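Local coordinates for hemolysin-related protein (Vibrio cholerae serotype O1, PDB 6MLT) that is a secreted biofilm matrix protein that binds calcium and probably carbohydrate, and probably helps the biofilm adhere to surfaces, at residues Ile11-Lys16 with Lys564-Ala569; Arg310-Asn315 with Gln430-Lys435; Tyr481-Asp486 with Pro524-Leu529. One frame throughout, in Å; residues are numbered along the deposited sequence.

Contact 1: residues Ile11-Lys16 with Lys564-Ala569; sequences IQTKLK and KPWRNA
Ile11, Thr13 and Trp566 meet at the blade that closes the beta-propeller. Strand 13-19, from the start of the chain, is the outermost strand of a four-stranded antiparallel sheet whose other strands, 525-527, 536-541 and 553-559, come from near its end, the Velcro-type closure known from many propellers. Trp566, in the loop after strand 553-559, has its CB directed toward the N-terminal segment, and the benzo end of its ring reaches it. The backbones stay well apart, the nearest CA atoms, Ile11 and Lys564, being 9.1 Å from each other, so the indole has to span the gap. It touches with the outer carbons of its benzo ring. Thr13 CG2 lies at the ring edge, close to its plane, 3.7 Å from Trp566 CH2. The methyl can meet the ring because it stands beside the backbone N of Thr13, anti to the carbonyl carbon, with OG1 taking the third position (chi1 62°). Ile11 CG2 comes in obliquely, 3.9 Å from Trp566 CZ2. This branch is anti to the backbone N of Ile11, while the longer CG1-CD1 branch runs toward Phe483. On the same side of the indole plane as Ile11 CG2, Phe483 meets the ring edge-to-face, and the backbone N of Trp566 is hydrogen-bonded to Asn534 OD1. No hydrogen bond crosses between the two segments, and together they bury 108 Å². What joins them is van der Waals contact of two methyls with the benzo end of the indole, one at its edge and one oblique, whereas the backbone hydrogen bonds of Lys14 and Lys16 go to strand 553-559.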
ATOM      1  N   ILE A  11      -9.513  -4.414 -23.070  1.00 32.35           N
ATOM      2  CA  ILE A  11      -8.857  -3.117 -22.962  1.00 27.86           C
ATOM      3  C   ILE A  11      -8.098  -2.891 -24.261  1.00 27.08           C
ATOM      4  O   ILE A  11      -7.162  -3.632 -24.581  1.00 25.67           O
ATOM      5  CB  ILE A  11      -7.935  -3.057 -21.740  1.00 25.86           C
ATOM      6  CG1 ILE A  11      -8.775  -3.182 -20.466  1.00 27.18           C
ATOM      7  CG2 ILE A  11      -7.124  -1.757 -21.723  1.00 25.70           C
ATOM      8  CD1 ILE A  11      -7.982  -3.633 -19.262  1.00 32.11           C
ATOM      9  N   GLN A  12      -8.519  -1.877 -25.011  1.00 25.25           N
ATOM     10  CA  GLN A  12      -7.920  -1.535 -26.296  1.00 29.82           C
ATOM     11  C   GLN A  12      -6.816  -0.506 -26.092  1.00 25.36           C
ATOM     12  O   GLN A  12      -7.025   0.510 -25.420  1.00 23.43           O
ATOM     13  CB  GLN A  12      -8.978  -0.970 -27.246  1.00 44.99           C
ATOM     14  CG  GLN A  12     -10.214  -1.834 -27.415  1.00 69.69           C
ATOM     15  CD  GLN A  12     -10.132  -2.721 -28.635  1.00 95.45           C
ATOM     16  OE1 GLN A  12      -9.471  -3.759 -28.620  1.00101.04           O
ATOM     17  NE2 GLN A  12     -10.803  -2.313 -29.707  1.00108.78           N
ATOM     18  N   THR A  13      -5.660  -0.750 -26.704  1.00 24.20           N
ATOM     19  CA  THR A  13      -4.491   0.098 -26.526  1.00 23.69           C
ATOM     20  C   THR A  13      -3.935   0.518 -27.877  1.00 24.68           C
ATOM     21  O   THR A  13      -4.196  -0.110 -28.910  1.00 23.70           O
ATOM     22  CB  THR A  13      -3.390  -0.622 -25.733  1.00 28.45           C
ATOM     23  OG1 THR A  13      -2.952  -1.779 -26.461  1.00 30.28           O
ATOM     24  CG2 THR A  13      -3.904  -1.050 -24.372  1.00 25.78           C
ATOM     25  N   LYS A  14      -3.148   1.592 -27.846  1.00 22.26           N
ATOM     26  CA  LYS A  14      -2.399   2.051 -29.006  1.00 23.00           C
ATOM     27  C   LYS A  14      -1.088   2.633 -28.510  1.00 22.30           C
ATOM     28  O   LYS A  14      -1.001   3.123 -27.379  1.00 22.09           O
ATOM     29  CB  LYS A  14      -3.176   3.092 -29.824  1.00 24.61           C
ATOM     30  CG  LYS A  14      -3.358   4.442 -29.135  1.00 30.21           C
ATOM     31  CD  LYS A  14      -4.197   5.390 -29.981  1.00 38.24           C
ATOM     32  CE  LYS A  14      -4.347   6.745 -29.314  1.00 41.90           C
ATOM     33  NZ  LYS A  14      -5.282   7.636 -30.067  1.00 44.79           N
ATOM     34  N   LEU A  15      -0.070   2.581 -29.365  1.00 21.14           N
ATOM     35  CA  LEU A  15       1.250   3.050 -28.975  1.00 20.23           C
ATOM     36  C   LEU A  15       1.249   4.566 -28.843  1.00 21.87           C
ATOM     37  O   LEU A  15       0.791   5.282 -29.740  1.00 23.52           O
ATOM     38  CB  LEU A  15       2.299   2.613 -29.997  1.00 21.91           C
ATOM     39  CG  LEU A  15       3.754   2.859 -29.584  1.00 23.36           C
ATOM     40  CD1 LEU A  15       4.190   1.840 -28.547  1.00 22.70           C
ATOM     41  CD2 LEU A  15       4.680   2.820 -30.802  1.00 27.27           C
ATOM     42  N   LYS A  16       1.759   5.053 -27.714  1.00 20.91           N
ATOM     43  CA  LYS A  16       1.970   6.479 -27.511  1.00 19.28           C
ATOM     44  C   LYS A  16       3.333   6.912 -28.038  1.00 20.33           C
ATOM     45  O   LYS A  16       3.421   7.846 -28.842  1.00 20.58           O
ATOM     46  CB  LYS A  16       1.838   6.817 -26.026  1.00 23.36           C
ATOM     47  CG  LYS A  16       2.010   8.288 -25.693  1.00 27.39           C
ATOM     48  CD  LYS A  16       1.746   8.520 -24.211  1.00 34.87           C
ATOM     49  CE  LYS A  16       1.859   9.980 -23.825  1.00 43.68           C
ATOM     50  NZ  LYS A  16       1.303  10.206 -22.463  1.00 47.00           N
ATOM     51  N   LYS A 564     -12.637   6.236 -23.109  1.00 22.64           N
ATOM     52  CA  LYS A 564     -12.239   5.330 -22.032  1.00 23.35           C
ATOM     53  C   LYS A 564     -10.864   5.738 -21.520  1.00 22.92           C
ATOM     54  O   LYS A 564      -9.885   4.988 -21.637  1.00 20.93           O
ATOM     55  CB  LYS A 564     -12.239   3.874 -22.499  1.00 26.28           C
ATOM     56  CG  LYS A 564     -13.632   3.323 -22.781  1.00 34.02           C
ATOM     57  CD  LYS A 564     -13.565   1.851 -23.167  1.00 46.02           C
ATOM     58  CE  LYS A 564     -14.942   1.204 -23.164  1.00 60.33           C
ATOM     59  NZ  LYS A 564     -14.881  -0.248 -23.504  1.00 69.19           N
ATOM     60  N   PRO A 565     -10.762   6.911 -20.910  1.00 22.97           N
ATOM     61  CA  PRO A 565      -9.483   7.318 -20.329  1.00 22.20           C
ATOM     62  C   PRO A 565      -9.089   6.406 -19.181  1.00 21.68           C
ATOM     63  O   PRO A 565      -9.932   5.791 -18.523  1.00 21.99           O
ATOM     64  CB  PRO A 565      -9.748   8.744 -19.841  1.00 21.00           C
ATOM     65  CG  PRO A 565     -11.218   8.786 -19.586  1.00 23.23           C
ATOM     66  CD  PRO A 565     -11.829   7.891 -20.645  1.00 22.66           C
ATOM     67  N   TRP A 566      -7.783   6.319 -18.956  1.00 21.67           N
ATOM     68  CA  TRP A 566      -7.228   5.566 -17.833  1.00 21.27           C
ATOM     69  C   TRP A 566      -7.067   6.538 -16.671  1.00 18.91           C
ATOM     70  O   TRP A 566      -6.063   7.249 -16.571  1.00 18.86           O
ATOM     71  CB  TRP A 566      -5.911   4.908 -18.228  1.00 21.21           C
ATOM     72  CG  TRP A 566      -6.080   3.799 -19.234  1.00 20.09           C
ATOM     73  CD1 TRP A 566      -7.248   3.167 -19.578  1.00 19.59           C
ATOM     74  CD2 TRP A 566      -5.052   3.198 -20.029  1.00 18.39           C
ATOM     75  NE1 TRP A 566      -7.003   2.206 -20.534  1.00 20.98           N
ATOM     76  CE2 TRP A 566      -5.664   2.210 -20.831  1.00 21.44           C
ATOM     77  CE3 TRP A 566      -3.674   3.401 -20.149  1.00 21.21           C
ATOM     78  CZ2 TRP A 566      -4.941   1.428 -21.732  1.00 22.87           C
ATOM     79  CZ3 TRP A 566      -2.961   2.621 -21.043  1.00 21.96           C
ATOM     80  CH2 TRP A 566      -3.595   1.647 -21.822  1.00 22.24           C
ATOM     81  N   ARG A 567      -8.059   6.552 -15.786  1.00 18.53           N
ATOM     82  CA  ARG A 567      -8.197   7.554 -14.741  1.00 19.68           C
ATOM     83  C   ARG A 567      -7.533   7.115 -13.434  1.00 18.90           C
ATOM     84  O   ARG A 567      -7.255   5.932 -13.209  1.00 18.13           O
ATOM     85  CB  ARG A 567      -9.678   7.837 -14.477  1.00 21.48           C
ATOM     86  CG  ARG A 567     -10.452   8.309 -15.693  1.00 24.35           C
ATOM     87  CD  ARG A 567     -11.907   8.619 -15.339  1.00 27.80           C
ATOM     88  NE  ARG A 567     -12.637   7.408 -14.958  1.00 29.53           N
ATOM     89  CZ  ARG A 567     -13.088   7.120 -13.741  1.00 34.92           C
ATOM     90  NH1 ARG A 567     -12.925   7.961 -12.716  1.00 35.27           N
ATOM     91  NH2 ARG A 567     -13.730   5.977 -13.542  1.00 34.34           N
ATOM     92  N   ASN A 568      -7.276   8.103 -12.574  1.00 19.40           N
ATOM     93  CA  ASN A 568      -6.883   7.870 -11.180  1.00 21.85           C
ATOM     94  C   ASN A 568      -5.578   7.080 -11.067  1.00 20.83           C
ATOM     95  O   ASN A 568      -5.434   6.211 -10.206  1.00 20.90           O
ATOM     96  CB  ASN A 568      -8.005   7.167 -10.416  1.00 23.90           C
ATOM     97  CG  ASN A 568      -9.235   8.032 -10.266  1.00 30.83           C
ATOM     98  OD1 ASN A 568      -9.149   9.259 -10.251  1.00 33.03           O
ATOM     99  ND2 ASN A 568     -10.386   7.396 -10.147  1.00 37.01           N
ATOM    100  N   ALA A 569      -4.608   7.399 -11.918  1.00 19.25           N
ATOM    101  CA  ALA A 569      -3.290   6.783 -11.858  1.00 18.71           C
ATOM    102  C   ALA A 569      -2.271   7.725 -11.224  1.00 19.51           C
ATOM    103  O   ALA A 569      -2.325   8.948 -11.398  1.00 17.08           O
ATOM    104  CB  ALA A 569      -2.803   6.387 -13.252  1.00 18.17           C
TER

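Contact 2: residues Arg310-Asn315 with Gln430-Lys435; sequences RVLAEN and QFLVGK
The guanidinium of Arg310, whose aliphatic chain touches Leu432, is the flat group here, and one of its faces receives Leu312 CD1. That methyl lies 3.8 Å above the guanidinium plane, displaced toward the rim of the group. The placement follows from the torsions of Arg310: the chain is extended through CG and CD, then bends at chi3 (69°), which folds the charged end back beside Leu312. The contact across the segments is made by carbon further up the chain. Arg310 CG is 3.9 Å from Leu432 CD1, and the two side chains cross at about a right angle. The other branch of Leu312 adds a looser approach, with CD2 at 4.3 Å from Leu432 CD1. One leucine thus uses CD1 against the guanidinium and CD2 against Leu432. No hydrogen bond joins the segments, since strand 405-413 runs between them and pairs with both; Val311 bonds through its backbone to Met410, and Leu432 to Leu408. With a strand intervening, the closest CA pair, Leu312 and Leu432, is 8.3 Å apart. Phe431, next along the strand, instead packs on Ile355 and Val357 of a second sheet. Next-but-one strands, 309-312 and 428-435, meeting over a shared neighbour within a four-stranded antiparallel sheet fit the beta-prism lectin fold, in which three such sheets surround a common core.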
ATOM      1  N   ARG A 310     -27.095  11.420  15.678  1.00 25.62           N
ATOM      2  CA  ARG A 310     -26.479  10.129  15.413  1.00 28.86           C
ATOM      3  C   ARG A 310     -25.049  10.092  15.932  1.00 27.56           C
ATOM      4  O   ARG A 310     -24.267  11.020  15.706  1.00 28.59           O
ATOM      5  CB  ARG A 310     -26.484   9.821  13.915  1.00 35.32           C
ATOM      6  CG  ARG A 310     -25.869   8.469  13.561  1.00 40.44           C
ATOM      7  CD  ARG A 310     -25.881   8.216  12.057  1.00 43.61           C
ATOM      8  NE  ARG A 310     -24.953   9.091  11.346  1.00 43.80           N
ATOM      9  CZ  ARG A 310     -24.779   9.086  10.028  1.00 48.06           C
ATOM     10  NH1 ARG A 310     -25.470   8.247   9.264  1.00 44.89           N
ATOM     11  NH2 ARG A 310     -23.911   9.920   9.471  1.00 51.98           N
ATOM     12  N   VAL A 311     -24.705   8.995  16.599  1.00 25.95           N
ATOM     13  CA  VAL A 311     -23.372   8.777  17.146  1.00 26.19           C
ATOM     14  C   VAL A 311     -22.886   7.436  16.624  1.00 25.51           C
ATOM     15  O   VAL A 311     -23.414   6.387  17.011  1.00 26.57           O
ATOM     16  CB  VAL A 311     -23.360   8.800  18.683  1.00 27.34           C
ATOM     17  CG1 VAL A 311     -21.971   8.470  19.218  1.00 30.95           C
ATOM     18  CG2 VAL A 311     -23.817  10.147  19.193  1.00 25.21           C
ATOM     19  N   LEU A 312     -21.876   7.462  15.763  1.00 27.97           N
ATOM     20  CA  LEU A 312     -21.290   6.252  15.213  1.00 31.23           C
ATOM     21  C   LEU A 312     -20.022   5.913  15.980  1.00 27.39           C
ATOM     22  O   LEU A 312     -19.242   6.800  16.328  1.00 28.14           O
ATOM     23  CB  LEU A 312     -20.977   6.421  13.722  1.00 38.19           C
ATOM     24  CG  LEU A 312     -22.169   6.709  12.804  1.00 39.44           C
ATOM     25  CD1 LEU A 312     -21.692   6.969  11.380  1.00 43.16           C
ATOM     26  CD2 LEU A 312     -23.177   5.563  12.830  1.00 36.86           C
ATOM     27  N   ALA A 313     -19.824   4.623  16.241  1.00 25.29           N
ATOM     28  CA  ALA A 313     -18.642   4.185  16.963  1.00 29.01           C
ATOM     29  C   ALA A 313     -17.396   4.394  16.110  1.00 36.46           C
ATOM     30  O   ALA A 313     -17.396   4.128  14.905  1.00 39.50           O
ATOM     31  CB  ALA A 313     -18.781   2.716  17.348  1.00 29.91           C
ATOM     32  N   GLU A 314     -16.336   4.896  16.736  1.00 38.74           N
ATOM     33  CA  GLU A 314     -15.033   5.032  16.100  1.00 46.65           C
ATOM     34  C   GLU A 314     -14.075   4.024  16.711  1.00 43.43           C
ATOM     35  O   GLU A 314     -14.029   3.864  17.936  1.00 43.45           O
ATOM     36  CB  GLU A 314     -14.477   6.445  16.270  1.00 62.04           C
ATOM     37  CG  GLU A 314     -15.136   7.478  15.381  1.00 78.25           C
ATOM     38  CD  GLU A 314     -14.674   8.888  15.695  1.00 89.27           C
ATOM     39  OE1 GLU A 314     -13.754   9.043  16.527  1.00 91.61           O
ATOM     40  OE2 GLU A 314     -15.233   9.841  15.113  1.00 93.04           O
ATOM     41  N   ASN A 315     -13.307   3.346  15.856  1.00 41.39           N
ATOM     42  CA  ASN A 315     -12.443   2.258  16.303  1.00 41.10           C
ATOM     43  C   ASN A 315     -13.241   1.262  17.139  1.00 32.64           C
ATOM     44  O   ASN A 315     -12.776   0.767  18.167  1.00 31.77           O
ATOM     45  CB  ASN A 315     -11.250   2.795  17.092  1.00 52.67           C
ATOM     46  CG  ASN A 315     -10.499   3.879  16.345  1.00 59.04           C
ATOM     47  OD1 ASN A 315     -10.298   3.791  15.132  1.00 56.88           O
ATOM     48  ND2 ASN A 315     -10.083   4.912  17.068  1.00 63.16           N
ATOM     49  N   GLN A 430     -31.395   4.817  20.790  1.00 23.95           N
ATOM     50  CA  GLN A 430     -31.758   3.868  19.751  1.00 26.11           C
ATOM     51  C   GLN A 430     -30.465   3.297  19.197  1.00 25.67           C
ATOM     52  O   GLN A 430     -29.505   4.039  18.980  1.00 27.34           O
ATOM     53  CB  GLN A 430     -32.586   4.540  18.651  1.00 32.12           C
ATOM     54  CG  GLN A 430     -32.919   3.657  17.463  1.00 34.78           C
ATOM     55  CD  GLN A 430     -33.770   4.387  16.440  1.00 34.34           C
ATOM     56  OE1 GLN A 430     -33.503   5.544  16.108  1.00 29.46           O
ATOM     57  NE2 GLN A 430     -34.814   3.726  15.956  1.00 33.57           N
ATOM     58  N   PHE A 431     -30.437   1.987  18.988  1.00 26.65           N
ATOM     59  CA  PHE A 431     -29.219   1.295  18.591  1.00 27.61           C
ATOM     60  C   PHE A 431     -29.212   1.038  17.092  1.00 28.60           C
ATOM     61  O   PHE A 431     -30.224   0.632  16.516  1.00 28.39           O
ATOM     62  CB  PHE A 431     -29.078  -0.020  19.352  1.00 25.44           C
ATOM     63  CG  PHE A 431     -29.125   0.154  20.833  1.00 27.07           C
ATOM     64  CD1 PHE A 431     -28.030   0.657  21.515  1.00 29.31           C
ATOM     65  CD2 PHE A 431     -30.271  -0.147  21.542  1.00 26.31           C
ATOM     66  CE1 PHE A 431     -28.077   0.842  22.886  1.00 28.83           C
ATOM     67  CE2 PHE A 431     -30.324   0.033  22.916  1.00 25.55           C
ATOM     68  CZ  PHE A 431     -29.223   0.529  23.584  1.00 25.74           C
ATOM     69  N   LEU A 432     -28.055   1.272  16.476  1.00 27.70           N
ATOM     70  CA  LEU A 432     -27.842   1.093  15.046  1.00 30.46           C
ATOM     71  C   LEU A 432     -26.905  -0.088  14.825  1.00 29.07           C
ATOM     72  O   LEU A 432     -25.835  -0.159  15.443  1.00 25.96           O
ATOM     73  CB  LEU A 432     -27.245   2.358  14.431  1.00 32.75           C
ATOM     74  CG  LEU A 432     -27.928   3.668  14.826  1.00 32.72           C
ATOM     75  CD1 LEU A 432     -27.144   4.869  14.322  1.00 29.72           C
ATOM     76  CD2 LEU A 432     -29.354   3.697  14.301  1.00 35.57           C
ATOM     77  N   VAL A 433     -27.299  -1.002  13.935  1.00 28.79           N
ATOM     78  CA  VAL A 433     -26.573  -2.244  13.703  1.00 32.12           C
ATOM     79  C   VAL A 433     -26.368  -2.443  12.202  1.00 35.15           C
ATOM     80  O   VAL A 433     -27.018  -1.807  11.370  1.00 33.92           O
ATOM     81  CB  VAL A 433     -27.305  -3.459  14.305  1.00 32.44           C
ATOM     82  CG1 VAL A 433     -27.459  -3.294  15.822  1.00 33.81           C
ATOM     83  CG2 VAL A 433     -28.668  -3.642  13.648  1.00 32.25           C
ATOM     84  N   GLY A 434     -25.467  -3.367  11.869  1.00 35.94           N
ATOM     85  CA  GLY A 434     -25.195  -3.703  10.483  1.00 37.18           C
ATOM     86  C   GLY A 434     -24.535  -5.058  10.355  1.00 36.74           C
ATOM     87  O   GLY A 434     -23.885  -5.546  11.285  1.00 32.52           O
ATOM     88  N   LYS A 435     -24.702  -5.664   9.180  1.00 39.63           N
ATOM     89  CA  LYS A 435     -24.159  -6.995   8.937  1.00 39.27           C
ATOM     90  C   LYS A 435     -22.636  -6.958   8.898  1.00 38.66           C
ATOM     91  O   LYS A 435     -22.032  -6.059   8.305  1.00 35.87           O
ATOM     92  CB  LYS A 435     -24.704  -7.566   7.626  1.00 36.20           C
TER

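Contact 3: residues Tyr481-Asp486 with Pro524-Leu529; sequences YDFTGD and PVVADL. With NA (sodium ion), chain H.
Tyr481 reaches Val526 from its first side-chain carbon onward. Its CB lies 4.0 Å from Val526 CG2, and CG, anti to the backbone N (chi1 171°), carries the ring across the valine at about a right angle. Val526 CG1 then sits over one face as a CH-pi contact, 3.6 Å from the centroid of the Tyr481 ring and 7° off its normal, so it is nearly equidistant from all the ring carbons. CD2 of Tyr481 also stands over the centre of the Phe483 ring, 3.4 Å above its plane, while Phe483 CD1 lies at the edge of the tyrosine ring. At the tip, OH is hydrogen-bonded to Arg567 O. Phe483 shares the valine, its CZ 3.8 Å from Val526 CG2. All three residues are buried between neighbouring propeller blades: Tyr481 ends strand 478-481 of one, and Val526 belongs to edge strand 525-527 of the next. Directly after Tyr481 the chain turns into a loop of the calcium-type DxDxD kind, with Thr484 at its third position, holding sodium here; related sodium-binding loops begin at Asp104, Asp153, Asp189 and Asn228. Asp482 OD1 binds the ion at 2.3 Å, Thr484 OG1 at 2.4 Å and Asp486 OD1 at 2.5 Å; Ile488 O and the carboxylate of Glu490 complete the site. Asp482 OD1 has a second task, accepting Gly485 N at 2.8 Å in an Asx motif, with the donor 48° out of the carboxylate plane. Gly485 has positive phi, where a CB would press on the carbonyl O of Thr484, so the turn calls for glycine.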
ATOM      1  N   TYR A 481      -3.287  -2.059 -11.504  1.00 18.36           N
ATOM      2  CA  TYR A 481      -3.921  -0.803 -11.884  1.00 18.81           C
ATOM      3  C   TYR A 481      -5.367  -1.086 -12.281  1.00 19.25           C
ATOM      4  O   TYR A 481      -5.672  -2.141 -12.848  1.00 16.68           O
ATOM      5  CB  TYR A 481      -3.177  -0.114 -13.037  1.00 18.39           C
ATOM      6  CG  TYR A 481      -3.932   1.080 -13.583  1.00 19.51           C
ATOM      7  CD1 TYR A 481      -4.189   2.187 -12.780  1.00 19.37           C
ATOM      8  CD2 TYR A 481      -4.410   1.094 -14.890  1.00 21.74           C
ATOM      9  CE1 TYR A 481      -4.905   3.275 -13.261  1.00 19.50           C
ATOM     10  CE2 TYR A 481      -5.124   2.183 -15.386  1.00 21.06           C
ATOM     11  CZ  TYR A 481      -5.371   3.265 -14.563  1.00 19.96           C
ATOM     12  OH  TYR A 481      -6.077   4.347 -15.040  1.00 20.22           O
ATOM     13  N   ASP A 482      -6.247  -0.126 -11.987  1.00 20.10           N
ATOM     14  CA  ASP A 482      -7.670  -0.215 -12.325  1.00 21.49           C
ATOM     15  C   ASP A 482      -7.879   0.450 -13.681  1.00 22.42           C
ATOM     16  O   ASP A 482      -8.184   1.639 -13.773  1.00 20.72           O
ATOM     17  CB  ASP A 482      -8.523   0.443 -11.244  1.00 22.21           C
ATOM     18  CG  ASP A 482     -10.005   0.421 -11.567  1.00 22.59           C
ATOM     19  OD1 ASP A 482     -10.413  -0.317 -12.493  1.00 20.58           O
ATOM     20  OD2 ASP A 482     -10.764   1.155 -10.907  1.00 22.78           O
ATOM     21  N   PHE A 483      -7.708  -0.334 -14.749  1.00 20.28           N
ATOM     22  CA  PHE A 483      -7.962   0.160 -16.101  1.00 21.59           C
ATOM     23  C   PHE A 483      -9.439   0.460 -16.322  1.00 23.22           C
ATOM     24  O   PHE A 483      -9.785   1.434 -17.002  1.00 23.71           O
ATOM     25  CB  PHE A 483      -7.511  -0.867 -17.141  1.00 22.01           C
ATOM     26  CG  PHE A 483      -6.030  -0.973 -17.305  1.00 21.09           C
ATOM     27  CD1 PHE A 483      -5.349  -0.094 -18.127  1.00 21.89           C
ATOM     28  CD2 PHE A 483      -5.323  -1.988 -16.682  1.00 20.29           C
ATOM     29  CE1 PHE A 483      -3.979  -0.207 -18.297  1.00 21.06           C
ATOM     30  CE2 PHE A 483      -3.960  -2.106 -16.848  1.00 20.65           C
ATOM     31  CZ  PHE A 483      -3.286  -1.214 -17.658  1.00 19.92           C
ATOM     32  N   THR A 484     -10.321  -0.385 -15.795  1.00 19.76           N
ATOM     33  CA  THR A 484     -11.733  -0.299 -16.146  1.00 22.50           C
ATOM     34  C   THR A 484     -12.469   0.771 -15.358  1.00 26.24           C
ATOM     35  O   THR A 484     -13.548   1.192 -15.781  1.00 25.81           O
ATOM     36  CB  THR A 484     -12.433  -1.643 -15.923  1.00 23.25           C
ATOM     37  OG1 THR A 484     -12.400  -1.974 -14.530  1.00 21.23           O
ATOM     38  CG2 THR A 484     -11.762  -2.748 -16.741  1.00 26.34           C
ATOM     39  N   GLY A 485     -11.921   1.207 -14.229  1.00 26.81           N
ATOM     40  CA  GLY A 485     -12.538   2.264 -13.457  1.00 30.54           C
ATOM     41  C   GLY A 485     -13.666   1.830 -12.550  1.00 30.53           C
ATOM     42  O   GLY A 485     -14.468   2.674 -12.141  1.00 29.75           O
ATOM     43  N   ASP A 486     -13.759   0.539 -12.220  1.00 28.73           N
ATOM     44  CA  ASP A 486     -14.781   0.037 -11.311  1.00 29.52           C
ATOM     45  C   ASP A 486     -14.287  -0.074  -9.875  1.00 27.53           C
ATOM     46  O   ASP A 486     -14.995  -0.621  -9.025  1.00 29.98           O
ATOM     47  CB  ASP A 486     -15.307  -1.320 -11.792  1.00 34.85           C
ATOM     48  CG  ASP A 486     -14.274  -2.441 -11.690  1.00 36.54           C
ATOM     49  OD1 ASP A 486     -13.077  -2.170 -11.445  1.00 32.53           O
ATOM     50  OD2 ASP A 486     -14.677  -3.614 -11.864  1.00 36.47           O
ATOM     51  N   PRO A 524       5.551  -3.994 -15.796  1.00 18.60           N
ATOM     52  CA  PRO A 524       5.040  -2.779 -16.437  1.00 19.27           C
ATOM     53  C   PRO A 524       4.520  -1.806 -15.392  1.00 16.73           C
ATOM     54  O   PRO A 524       4.145  -2.189 -14.280  1.00 17.74           O
ATOM     55  CB  PRO A 524       3.899  -3.288 -17.333  1.00 18.64           C
ATOM     56  CG  PRO A 524       3.958  -4.794 -17.263  1.00 20.44           C
ATOM     57  CD  PRO A 524       4.640  -5.129 -15.979  1.00 18.65           C
ATOM     58  N   VAL A 525       4.495  -0.530 -15.767  1.00 16.93           N
ATOM     59  CA  VAL A 525       4.089   0.555 -14.874  1.00 16.33           C
ATOM     60  C   VAL A 525       3.014   1.389 -15.556  1.00 17.56           C
ATOM     61  O   VAL A 525       3.154   1.751 -16.729  1.00 18.10           O
ATOM     62  CB  VAL A 525       5.290   1.441 -14.491  1.00 19.39           C
ATOM     63  CG1 VAL A 525       4.835   2.771 -13.868  1.00 18.29           C
ATOM     64  CG2 VAL A 525       6.217   0.678 -13.543  1.00 19.98           C
ATOM     65  N   VAL A 526       1.960   1.718 -14.815  1.00 16.18           N
ATOM     66  CA  VAL A 526       0.981   2.708 -15.249  1.00 16.28           C
ATOM     67  C   VAL A 526       1.233   3.988 -14.470  1.00 17.09           C
ATOM     68  O   VAL A 526       1.349   3.967 -13.236  1.00 17.37           O
ATOM     69  CB  VAL A 526      -0.458   2.211 -15.046  1.00 19.09           C
ATOM     70  CG1 VAL A 526      -1.461   3.322 -15.355  1.00 20.13           C
ATOM     71  CG2 VAL A 526      -0.722   0.996 -15.932  1.00 20.72           C
ATOM     72  N   ALA A 527       1.316   5.104 -15.187  1.00 17.04           N
ATOM     73  CA  ALA A 527       1.450   6.403 -14.548  1.00 18.56           C
ATOM     74  C   ALA A 527       0.799   7.465 -15.417  1.00 20.56           C
ATOM     75  O   ALA A 527       0.843   7.392 -16.651  1.00 20.38           O
ATOM     76  CB  ALA A 527       2.916   6.762 -14.299  1.00 18.17           C
ATOM     77  N   ASP A 528       0.198   8.453 -14.753  1.00 18.49           N
ATOM     78  CA  ASP A 528      -0.426   9.599 -15.413  1.00 22.89           C
ATOM     79  C   ASP A 528       0.656  10.654 -15.591  1.00 21.93           C
ATOM     80  O   ASP A 528       0.914  11.470 -14.704  1.00 20.16           O
ATOM     81  CB  ASP A 528      -1.601  10.123 -14.597  1.00 22.95           C
ATOM     82  CG  ASP A 528      -2.317  11.281 -15.273  1.00 27.52           C
ATOM     83  OD1 ASP A 528      -1.862  11.718 -16.354  1.00 27.60           O
ATOM     84  OD2 ASP A 528      -3.339  11.752 -14.724  1.00 27.32           O
ATOM     85  N   LEU A 529       1.293  10.638 -16.763  1.00 19.60           N
ATOM     86  CA  LEU A 529       2.452  11.494 -16.982  1.00 20.91           C
ATOM     87  C   LEU A 529       2.055  12.963 -17.049  1.00 21.92           C
ATOM     88  O   LEU A 529       2.718  13.816 -16.448  1.00 19.92           O
ATOM     89  CB  LEU A 529       3.177  11.071 -18.262  1.00 20.50           C
ATOM     90  CG  LEU A 529       3.572   9.589 -18.350  1.00 21.57           C
ATOM     91  CD1 LEU A 529       4.263   9.294 -19.676  1.00 21.17           C
ATOM     92  CD2 LEU A 529       4.459   9.177 -17.188  1.00 19.86           C
TER
HETATM   93 NA    NA H1007     -10.940  -2.499 -12.711  1.00 20.83          NA

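Overall arrangement
Contacts 1 and 3 are neighbours, their centres about 7 Å apart, and both involve the sheet of strands 13-19, 553-559, 536-541 and 525-527, one at each outermost strand. The touching residues of contact 3 are all buried between blades, though its sodium loop reaches the surface, whereas contact 1 is only partly buried. Contact 2 is separate: its centre is about 41 Å from that of contact 1 and 36 Å from that of contact 3, in the beta-prism. None has a hydrogen bond between its segments. Aromatic rings meet methyls in the propeller pair, while contact 2 relies on aliphatic carbon, including an arginine chain. Metal binding belongs to contact 3 alone.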